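Local coordinates for B12-binding domain-containing protein (Kitasatospora setae, PDB 6WTE) that binds cobalamin and a [4Fe-4S] cluster and acts as a radical S-adenosylmethionine family methyltransferase, TsrM, probably by a non-radical route, at residues A[14-22]-A[212-222]; A[253-261]-A[298-306]. All blocks are in the same frame, centred on the assembly; numbering follows the deposited sequence. Where two conformers were deposited one is given.

In the fold
Contact 1 (14-22 with 212-222) joins the cobalamin-binding domain to the first strand of the radical SAM core, whereas contact 2 (253-261 with 298-306) lies wholly within that core, packing helix 249-261 beside strand 304-309. Their centres are about 15 Å apart, and strands 219-221 and 304-309 belong to one sheet, each paired in parallel with strand 266-269. They also touch: Tyr20 OH lies 2.7 Å from Glu255 OE2, and Ile221 CG1 lies 3.5 Å from Met256 CG. Contact 1 borders the cofactor, the Ile17 side chain being about 3 Å from cobalamin at nearest approach; in contact 2 the side chain of Leu305 is about 11 Å from the bound cobalamin.

Contact 1 of 2, residues A[14-22]-A[212-222]; sequences HPPIAPYAL and YYRRGGLGSIL
Tyr20, Tyr212 and Pro16 carry this interface, in which the segment after the first strand of the Rossmann-like B12-binding domain lies against the helix end and first strand of the radical SAM core. The Tyr212 ring is turned flat under Ala18: Ala18 CA stands 3.4 Å from the ring centroid and only 4° off its normal, a CH-pi contact over the face. CG of Tyr212 is anti to its own carbonyl carbon (chi1 -80°), which directs the ring from the helix end onto the proline-rich segment. Around it, Pro16 CB approaches CE1 of Tyr212 at 3.5 Å, and Pro19 CD reaches the phenol end. That hydroxyl is hydrogen-bonded to Asp40, and a water donates both to it and to Ile17 O.

Pro16 also sets CG against Arg215 CB, its ring crossing the arginine chain at about a right angle. Beyond Arg215 a Schellman motif ends helix 209-214, with Gly216 at positive phi as C-prime. Gly217 then passes so close that a side chain here would run into Pro16 O. A water accepts from Ala18 N and donates to Leu218 O, while another links Ser220 OG to Ala18 O. Pro15, Ile17 and Leu218 line the cobalamin pocket.

Tyr20, with CG anti to the backbone N, carries its ring from beside Ser220 to the backbone of Leu222. Ser220 OG sits over one face of its ring, 3.5 Å from Tyr20 CD2, and Leu222 CB packs against CE2. The hydroxyl serves two partners, Glu255 of helix 249-261 and a backbone amide: Leu222 N, in the ring plane at its edge, donates to Tyr20 OH at 2.9 Å with an N-H...O angle of 160°.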
loop_
_atom_site.group_PDB
_atom_site.type_symbol
_atom_site.label_atom_id
_atom_site.label_comp_id
_atom_site.label_asym_id
_atom_site.label_seq_id
_atom_site.Cartn_x
_atom_site.Cartn_y
_atom_site.Cartn_z
ATOM N N HIS A 14 -1.405 -7.252 12.601
ATOM C CA HIS A 14 -2.610 -6.769 13.252
ATOM C C HIS A 14 -2.405 -5.317 13.677
ATOM O O HIS A 14 -1.294 -4.933 14.052
ATOM C CB HIS A 14 -2.985 -7.618 14.471
ATOM C CG HIS A 14 -3.476 -8.990 14.125
ATOM N ND1 HIS A 14 -4.510 -9.602 14.800
ATOM C CD2 HIS A 14 -3.072 -9.869 13.178
ATOM C CE1 HIS A 14 -4.723 -10.800 14.284
ATOM N NE2 HIS A 14 -3.863 -10.987 13.299
ATOM N N PRO A 15 -3.453 -4.478 13.635
ATOM C CA PRO A 15 -4.844 -4.773 13.261
ATOM C C PRO A 15 -4.987 -5.280 11.828
ATOM O O PRO A 15 -4.291 -4.809 10.929
ATOM C CB PRO A 15 -5.554 -3.425 13.440
ATOM C CG PRO A 15 -4.477 -2.404 13.430
ATOM C CD PRO A 15 -3.279 -3.066 14.020
ATOM N N PRO A 16 -5.876 -6.250 11.634
ATOM C CA PRO A 16 -5.894 -7.001 10.375
ATOM C C PRO A 16 -6.620 -6.264 9.264
ATOM O O PRO A 16 -7.644 -5.610 9.481
ATOM C CB PRO A 16 -6.629 -8.291 10.756
ATOM C CG PRO A 16 -7.565 -7.855 11.842
ATOM C CD PRO A 16 -6.836 -6.784 12.617
ATOM N N ILE A 17 -6.075 -6.388 8.055
ATOM C CA ILE A 17 -6.634 -5.782 6.852
ATOM C C ILE A 17 -6.923 -6.900 5.862
ATOM O O ILE A 17 -6.021 -7.678 5.528
ATOM C CB ILE A 17 -5.670 -4.750 6.238
ATOM C CG1 ILE A 17 -5.515 -3.540 7.165
ATOM C CG2 ILE A 17 -6.122 -4.363 4.835
ATOM C CD1 ILE A 17 -6.831 -2.880 7.537
ATOM N N ALA A 18 -8.166 -6.975 5.392
ATOM C CA ALA A 18 -8.556 -8.058 4.498
ATOM C C ALA A 18 -7.673 -8.058 3.251
ATOM O O ALA A 18 -7.394 -6.994 2.685
ATOM C CB ALA A 18 -10.025 -7.927 4.094
ATOM N N PRO A 19 -7.190 -9.226 2.815
ATOM C CA PRO A 19 -6.389 -9.323 1.569
ATOM C C PRO A 19 -7.264 -9.228 0.322
ATOM O O PRO A 19 -7.585 -10.212 -0.353
ATOM C CB PRO A 19 -5.724 -10.694 1.705
ATOM C CG PRO A 19 -6.701 -11.483 2.514
ATOM C CD PRO A 19 -7.284 -10.517 3.515
ATOM N N TYR A 20 -7.648 -7.989 0.017
ATOM C CA TYR A 20 -8.545 -7.694 -1.094
ATOM C C TYR A 20 -8.051 -8.320 -2.392
ATOM O O TYR A 20 -8.852 -8.796 -3.210
ATOM C CB TYR A 20 -8.651 -6.171 -1.210
ATOM C CG TYR A 20 -9.681 -5.596 -2.149
ATOM C CD1 TYR A 20 -10.675 -6.379 -2.732
ATOM C CD2 TYR A 20 -9.659 -4.236 -2.443
ATOM C CE1 TYR A 20 -11.613 -5.812 -3.586
ATOM C CE2 TYR A 20 -10.590 -3.667 -3.286
ATOM C CZ TYR A 20 -11.565 -4.455 -3.854
ATOM O OH TYR A 20 -12.487 -3.868 -4.699
ATOM N N ALA A 21 -6.727 -8.347 -2.583
ATOM C CA ALA A 21 -6.141 -8.960 -3.772
ATOM C C ALA A 21 -6.707 -10.346 -4.027
ATOM O O ALA A 21 -7.020 -10.700 -5.168
ATOM C CB ALA A 21 -4.622 -9.046 -3.618
ATOM N N LEU A 22 -6.867 -11.141 -2.969
ATOM C CA LEU A 22 -7.308 -12.514 -3.164
ATOM C C LEU A 22 -8.763 -12.580 -3.623
ATOM O O LEU A 22 -9.134 -13.495 -4.368
ATOM C CB LEU A 22 -7.080 -13.321 -1.880
ATOM C CG LEU A 22 -5.624 -13.443 -1.397
ATOM C CD1 LEU A 22 -5.480 -14.528 -0.327
ATOM C CD2 LEU A 22 -4.661 -13.727 -2.560
ATOM N N TYR A 212 -12.848 -9.582 9.113
ATOM C CA TYR A 212 -11.953 -8.429 9.146
ATOM C C TYR A 212 -12.689 -7.175 9.595
ATOM O O TYR A 212 -12.151 -6.374 10.367
ATOM C CB TYR A 212 -11.331 -8.204 7.773
ATOM C CG TYR A 212 -10.166 -9.117 7.494
ATOM C CD1 TYR A 212 -8.897 -8.806 7.963
ATOM C CD2 TYR A 212 -10.335 -10.286 6.766
ATOM C CE1 TYR A 212 -7.821 -9.633 7.708
ATOM C CE2 TYR A 212 -9.262 -11.125 6.508
ATOM C CZ TYR A 212 -8.007 -10.788 6.983
ATOM O OH TYR A 212 -6.926 -11.598 6.733
ATOM N N TYR A 213 -13.923 -6.996 9.127
ATOM C CA TYR A 213 -14.674 -5.795 9.481
ATOM C C TYR A 213 -14.940 -5.734 10.979
ATOM O O TYR A 213 -14.816 -4.673 11.598
ATOM C CB TYR A 213 -15.984 -5.758 8.696
ATOM C CG TYR A 213 -16.782 -4.489 8.865
ATOM C CD1 TYR A 213 -16.378 -3.311 8.254
ATOM C CD2 TYR A 213 -17.947 -4.473 9.623
ATOM C CE1 TYR A 213 -17.101 -2.152 8.392
ATOM C CE2 TYR A 213 -18.691 -3.309 9.766
ATOM C CZ TYR A 213 -18.258 -2.155 9.147
ATOM O OH TYR A 213 -18.980 -1.000 9.284
ATOM N N ARG A 214 -15.288 -6.870 11.588
ATOM C CA ARG A 214 -15.542 -6.896 13.023
ATOM C C ARG A 214 -14.277 -6.683 13.840
ATOM O O ARG A 214 -14.365 -6.292 15.009
ATOM C CB ARG A 214 -16.200 -8.221 13.412
ATOM C CG ARG A 214 -17.613 -8.375 12.873
ATOM C CD ARG A 214 -18.233 -9.710 13.269
ATOM N NE ARG A 214 -18.257 -9.902 14.717
ATOM C CZ ARG A 214 -17.556 -10.834 15.356
ATOM N NH1 ARG A 214 -17.635 -10.940 16.676
ATOM N NH2 ARG A 214 -16.782 -11.668 14.675
ATOM N N ARG A 215 -13.108 -6.930 13.255
ATOM C CA ARG A 215 -11.841 -6.709 13.932
ATOM C C ARG A 215 -11.212 -5.374 13.553
ATOM O O ARG A 215 -10.043 -5.137 13.868
ATOM C CB ARG A 215 -10.888 -7.873 13.641
ATOM C CG ARG A 215 -11.515 -9.218 13.996
ATOM C CD ARG A 215 -10.599 -10.412 13.764
ATOM N NE ARG A 215 -9.864 -10.780 14.969
ATOM C CZ ARG A 215 -9.474 -12.017 15.258
ATOM N NH1 ARG A 215 -9.761 -13.015 14.434
ATOM N NH2 ARG A 215 -8.809 -12.260 16.379
ATOM N N GLY A 216 -11.973 -4.490 12.906
ATOM C CA GLY A 216 -11.546 -3.137 12.626
ATOM C C GLY A 216 -11.123 -2.880 11.197
ATOM O O GLY A 216 -10.846 -1.723 10.852
ATOM N N GLY A 217 -11.064 -3.916 10.361
ATOM C CA GLY A 217 -10.623 -3.763 8.988
ATOM C C GLY A 217 -11.733 -3.292 8.076
ATOM O O GLY A 217 -12.604 -4.077 7.693
ATOM N N LEU A 218 -11.710 -2.009 7.725
ATOM C CA LEU A 218 -12.793 -1.427 6.950
ATOM C C LEU A 218 -12.977 -2.167 5.635
ATOM O O LEU A 218 -12.052 -2.792 5.098
ATOM C CB LEU A 218 -12.521 0.049 6.654
ATOM C CG LEU A 218 -12.437 1.027 7.822
ATOM C CD1 LEU A 218 -12.657 2.433 7.294
ATOM C CD2 LEU A 218 -13.446 0.679 8.904
ATOM N N GLY A 219 -14.195 -2.080 5.108
ATOM C CA GLY A 219 -14.418 -2.524 3.748
ATOM C C GLY A 219 -13.463 -1.818 2.802
ATOM O O GLY A 219 -13.108 -0.654 2.996
ATOM N N SER A 220 -13.003 -2.548 1.802
ATOM C CA SER A 220 -12.135 -1.996 0.778
ATOM C C SER A 220 -12.877 -2.012 -0.549
ATOM O O SER A 220 -13.613 -2.956 -0.847
ATOM C CB SER A 220 -10.840 -2.806 0.680
ATOM O OG SER A 220 -11.136 -4.194 0.741
ATOM N N ILE A 221 -12.697 -0.968 -1.346
ATOM C CA ILE A 221 -13.297 -0.937 -2.673
ATOM C C ILE A 221 -12.315 -0.277 -3.624
ATOM O O ILE A 221 -11.845 0.837 -3.374
ATOM C CB ILE A 221 -14.658 -0.213 -2.698
ATOM C CG1 ILE A 221 -15.232 -0.228 -4.117
ATOM C CG2 ILE A 221 -14.545 1.210 -2.154
ATOM C CD1 ILE A 221 -15.626 -1.628 -4.613
ATOM N N LEU A 222 -12.004 -0.973 -4.709
ATOM C CA LEU A 222 -11.161 -0.450 -5.768
ATOM C C LEU A 222 -12.047 0.148 -6.850
ATOM O O LEU A 222 -13.032 -0.472 -7.262
ATOM C CB LEU A 222 -10.301 -1.570 -6.350
ATOM C CG LEU A 222 -9.441 -1.179 -7.547
ATOM C CD1 LEU A 222 -8.362 -0.208 -7.105
ATOM C CD2 LEU A 222 -8.834 -2.434 -8.171
HETATM O O HOH W 1 -4.347 -9.758 6.248
HETATM O O HOH W 2 -9.099 -4.714 2.728
HETATM O O HOH W 3 -10.121 -4.844 5.751
#

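Contact 2 of 2, residues A[253-261]-A[298-306]; sequences VDEMESLAA and NPLNRLRLW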
loop_
_atom_site.group_PDB
_atom_site.type_symbol
_atom_site.label_atom_id
_atom_site.label_comp_id
_atom_site.label_asym_id
_atom_site.label_seq_id
_atom_site.Cartn_x
_atom_site.Cartn_y
_atom_site.Cartn_z
ATOM N N VAL A 253 -20.095 -0.077 -8.021
ATOM C CA VAL A 253 -21.185 0.200 -7.092
ATOM C C VAL A 253 -21.902 -1.090 -6.693
ATOM O O VAL A 253 -22.337 -1.232 -5.546
ATOM C CB VAL A 253 -22.155 1.244 -7.676
ATOM C CG1 VAL A 253 -23.210 1.603 -6.644
ATOM C CG2 VAL A 253 -21.386 2.502 -8.103
ATOM N N ASP A 254 -22.036 -2.050 -7.623
ATOM C CA ASP A 254 -22.567 -3.367 -7.259
ATOM C C ASP A 254 -21.771 -3.985 -6.113
ATOM O O ASP A 254 -22.346 -4.545 -5.168
ATOM C CB ASP A 254 -22.527 -4.325 -8.458
ATOM C CG ASP A 254 -23.696 -4.152 -9.413
ATOM O OD1 ASP A 254 -24.580 -3.301 -9.174
ATOM O OD2 ASP A 254 -23.731 -4.906 -10.411
ATOM N N GLU A 255 -20.441 -3.906 -6.195
ATOM C CA GLU A 255 -19.586 -4.465 -5.152
ATOM C C GLU A 255 -19.765 -3.735 -3.826
ATOM O O GLU A 255 -19.855 -4.372 -2.769
ATOM C CB GLU A 255 -18.130 -4.404 -5.599
ATOM C CG GLU A 255 -17.151 -5.019 -4.624
ATOM C CD GLU A 255 -15.758 -5.116 -5.219
ATOM O OE1 GLU A 255 -15.653 -5.059 -6.460
ATOM O OE2 GLU A 255 -14.784 -5.246 -4.453
ATOM N N MET A 256 -19.794 -2.398 -3.863
ATOM C CA MET A 256 -20.038 -1.628 -2.648
ATOM C C MET A 256 -21.391 -1.968 -2.051
ATOM O O MET A 256 -21.530 -2.064 -0.828
ATOM C CB MET A 256 -19.958 -0.131 -2.943
ATOM C CG MET A 256 -18.604 0.304 -3.450
ATOM S SD MET A 256 -18.579 2.038 -3.928
ATOM C CE MET A 256 -18.634 2.828 -2.318
ATOM N N GLU A 257 -22.401 -2.152 -2.904
ATOM C CA GLU A 257 -23.726 -2.509 -2.415
ATOM C C GLU A 257 -23.702 -3.879 -1.753
ATOM O O GLU A 257 -24.338 -4.082 -0.714
ATOM C CB GLU A 257 -24.734 -2.476 -3.567
ATOM C CG GLU A 257 -26.187 -2.523 -3.134
ATOM C CD GLU A 257 -27.139 -2.387 -4.302
ATOM O OE1 GLU A 257 -26.941 -1.473 -5.133
ATOM O OE2 GLU A 257 -28.088 -3.190 -4.389
ATOM N N SER A 258 -22.951 -4.823 -2.334
ATOM C CA SER A 258 -22.830 -6.156 -1.747
ATOM C C SER A 258 -22.163 -6.098 -0.381
ATOM O O SER A 258 -22.598 -6.773 0.560
ATOM C CB SER A 258 -22.041 -7.075 -2.680
ATOM O OG SER A 258 -21.935 -8.377 -2.123
ATOM N N LEU A 259 -21.104 -5.295 -0.251
ATOM C CA LEU A 259 -20.486 -5.086 1.055
ATOM C C LEU A 259 -21.493 -4.516 2.049
ATOM O O LEU A 259 -21.653 -5.037 3.160
ATOM C CB LEU A 259 -19.286 -4.152 0.917
ATOM C CG LEU A 259 -18.077 -4.730 0.180
ATOM C CD1 LEU A 259 -16.993 -3.673 -0.014
ATOM C CD2 LEU A 259 -17.542 -5.932 0.953
ATOM N N ALA A 260 -22.204 -3.455 1.654
ATOM C CA ALA A 260 -23.142 -2.815 2.570
ATOM C C ALA A 260 -24.264 -3.761 2.974
ATOM O O ALA A 260 -24.752 -3.694 4.108
ATOM C CB ALA A 260 -23.725 -1.553 1.936
ATOM N N ALA A 261 -24.679 -4.645 2.067
ATOM C CA ALA A 261 -25.748 -5.585 2.388
ATOM C C ALA A 261 -25.343 -6.532 3.510
ATOM O O ALA A 261 -26.200 -6.984 4.279
ATOM C CB ALA A 261 -26.148 -6.372 1.139
ATOM N N ASN A 298 -32.089 0.344 -0.180
ATOM C CA ASN A 298 -30.762 0.028 -0.685
ATOM C C ASN A 298 -29.749 0.234 0.437
ATOM O O ASN A 298 -29.717 1.317 1.044
ATOM C CB ASN A 298 -30.425 0.893 -1.898
ATOM C CG ASN A 298 -29.153 0.446 -2.602
ATOM O OD1 ASN A 298 -28.110 0.277 -1.975
ATOM N ND2 ASN A 298 -29.243 0.235 -3.909
ATOM N N PRO A 299 -28.933 -0.774 0.763
ATOM C CA PRO A 299 -28.025 -0.649 1.914
ATOM C C PRO A 299 -26.968 0.421 1.743
ATOM O O PRO A 299 -26.329 0.793 2.735
ATOM C CB PRO A 299 -27.390 -2.045 2.016
ATOM C CG PRO A 299 -27.479 -2.592 0.633
ATOM C CD PRO A 299 -28.781 -2.072 0.081
ATOM N N LEU A 300 -26.754 0.916 0.522
ATOM C CA LEU A 300 -25.872 2.060 0.323
ATOM C C LEU A 300 -26.365 3.303 1.047
ATOM O O LEU A 300 -25.597 4.261 1.189
ATOM C CB LEU A 300 -25.727 2.362 -1.167
ATOM C CG LEU A 300 -24.970 1.331 -2.005
ATOM C CD1 LEU A 300 -25.050 1.685 -3.478
ATOM C CD2 LEU A 300 -23.526 1.231 -1.558
ATOM N N ASN A 301 -27.619 3.324 1.504
ATOM C CA ASN A 301 -28.082 4.456 2.288
ATOM C C ASN A 301 -27.417 4.539 3.656
ATOM O O ASN A 301 -27.533 5.575 4.318
ATOM C CB ASN A 301 -29.600 4.410 2.429
ATOM C CG ASN A 301 -30.298 4.967 1.209
ATOM O OD1 ASN A 301 -30.305 6.178 0.992
ATOM N ND2 ASN A 301 -30.883 4.088 0.403
ATOM N N ARG A 302 -26.716 3.492 4.089
ATOM C CA ARG A 302 -25.931 3.539 5.315
ATOM C C ARG A 302 -24.430 3.536 5.037
ATOM O O ARG A 302 -23.635 3.340 5.962
ATOM C CB ARG A 302 -26.316 2.371 6.230
ATOM C CG ARG A 302 -27.777 2.424 6.691
ATOM C CD ARG A 302 -28.141 1.282 7.637
ATOM N NE ARG A 302 -27.991 -0.023 7.004
ATOM C CZ ARG A 302 -28.871 -0.550 6.157
ATOM N NH1 ARG A 302 -29.970 0.119 5.830
ATOM N NH2 ARG A 302 -28.648 -1.746 5.629
ATOM N N LEU A 303 -24.026 3.772 3.788
ATOM C CA LEU A 303 -22.609 3.780 3.434
ATOM C C LEU A 303 -21.858 4.874 4.183
ATOM O O LEU A 303 -22.351 5.991 4.350
ATOM C CB LEU A 303 -22.448 3.983 1.928
ATOM C CG LEU A 303 -21.027 4.227 1.410
ATOM C CD1 LEU A 303 -20.179 2.967 1.563
ATOM C CD2 LEU A 303 -21.055 4.697 -0.041
ATOM N N ARG A 304 -20.665 4.539 4.655
ATOM C CA ARG A 304 -19.758 5.505 5.267
ATOM C C ARG A 304 -18.442 5.381 4.509
ATOM O O ARG A 304 -17.676 4.444 4.745
ATOM C CB ARG A 304 -19.603 5.245 6.762
ATOM C CG ARG A 304 -20.932 5.345 7.513
ATOM C CD ARG A 304 -20.766 5.243 9.021
ATOM N NE ARG A 304 -20.418 3.895 9.474
ATOM C CZ ARG A 304 -21.293 2.989 9.906
ATOM N NH1 ARG A 304 -22.588 3.267 9.942
ATOM N NH2 ARG A 304 -20.868 1.796 10.303
ATOM N N LEU A 305 -18.195 6.310 3.588
ATOM C CA LEU A 305 -17.094 6.203 2.637
ATOM C C LEU A 305 -15.883 6.971 3.144
ATOM O O LEU A 305 -16.003 8.123 3.578
ATOM C CB LEU A 305 -17.510 6.737 1.265
ATOM C CG LEU A 305 -16.516 6.547 0.120
ATOM C CD1 LEU A 305 -16.284 5.067 -0.136
ATOM C CD2 LEU A 305 -17.057 7.233 -1.126
ATOM N N TRP A 306 -14.715 6.343 3.055
ATOM C CA TRP A 306 -13.459 6.943 3.482
ATOM C C TRP A 306 -12.525 6.939 2.285
ATOM O O TRP A 306 -12.268 5.881 1.705
ATOM C CB TRP A 306 -12.864 6.173 4.663
ATOM C CG TRP A 306 -13.827 6.081 5.820
ATOM C CD1 TRP A 306 -14.799 5.138 6.009
ATOM C CD2 TRP A 306 -13.922 6.983 6.928
ATOM N NE1 TRP A 306 -15.492 5.398 7.170
ATOM C CE2 TRP A 306 -14.975 6.530 7.748
ATOM C CE3 TRP A 306 -13.226 8.138 7.300
ATOM C CZ2 TRP A 306 -15.334 7.181 8.926
ATOM C CZ3 TRP A 306 -13.590 8.783 8.471
ATOM C CH2 TRP A 306 -14.632 8.302 9.270
#
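Two side chains set anti to their backbone nitrogens, Glu257 (chi1 -167°) and Asn298 (chi1 -170°), bring a carboxylate and an amide together where helix 249-261 packs on the turn leading into strand 304-309 of the partial TIM barrel of the radical SAM core. Asn298 ND2 donates to Glu257 OE1 at 3.1 Å. The donor stands above the carboxylate plane instead of within it, and the two flat groups are turned 69° against each other. Glu257 OE1 also forms a salt bridge with Arg291 of helix 278-294, so its charge has a second and probably stronger mate.

The other end of the amide shapes the turn. Asn298 OD1 accepts from Leu300 N at 2.9 Å, in the carbonyl plane on a lone pair, which makes an Asx turn, while Asn298 O takes both Asn301 N and Asn301 ND2. With an alanine here in place of Asn298, Leu300 N would probably be left without this acceptor and Glu257 with one donor fewer, letting the turn shift against the helix.

Leu300, the residue with most surface buried here, uses its two methyls differently. CD1 meets Val253 CG1 at 3.7 Å, whereas CD2 lies over the helix backbone near Glu257 N and CA. Beside it Pro299 rests its ring on the last helical turn, with CB 3.7 Å from Ala260 CB and CG against Ala261; the small alanine side chains allow this close approach.

Towards the strand, the chain of Met256 bends at chi3, turning its methyl to the leucines that flank Arg304. Met256 CE thus lies 3.8 Å from Leu303 CD2 and 3.9 Å from Leu305 CD1.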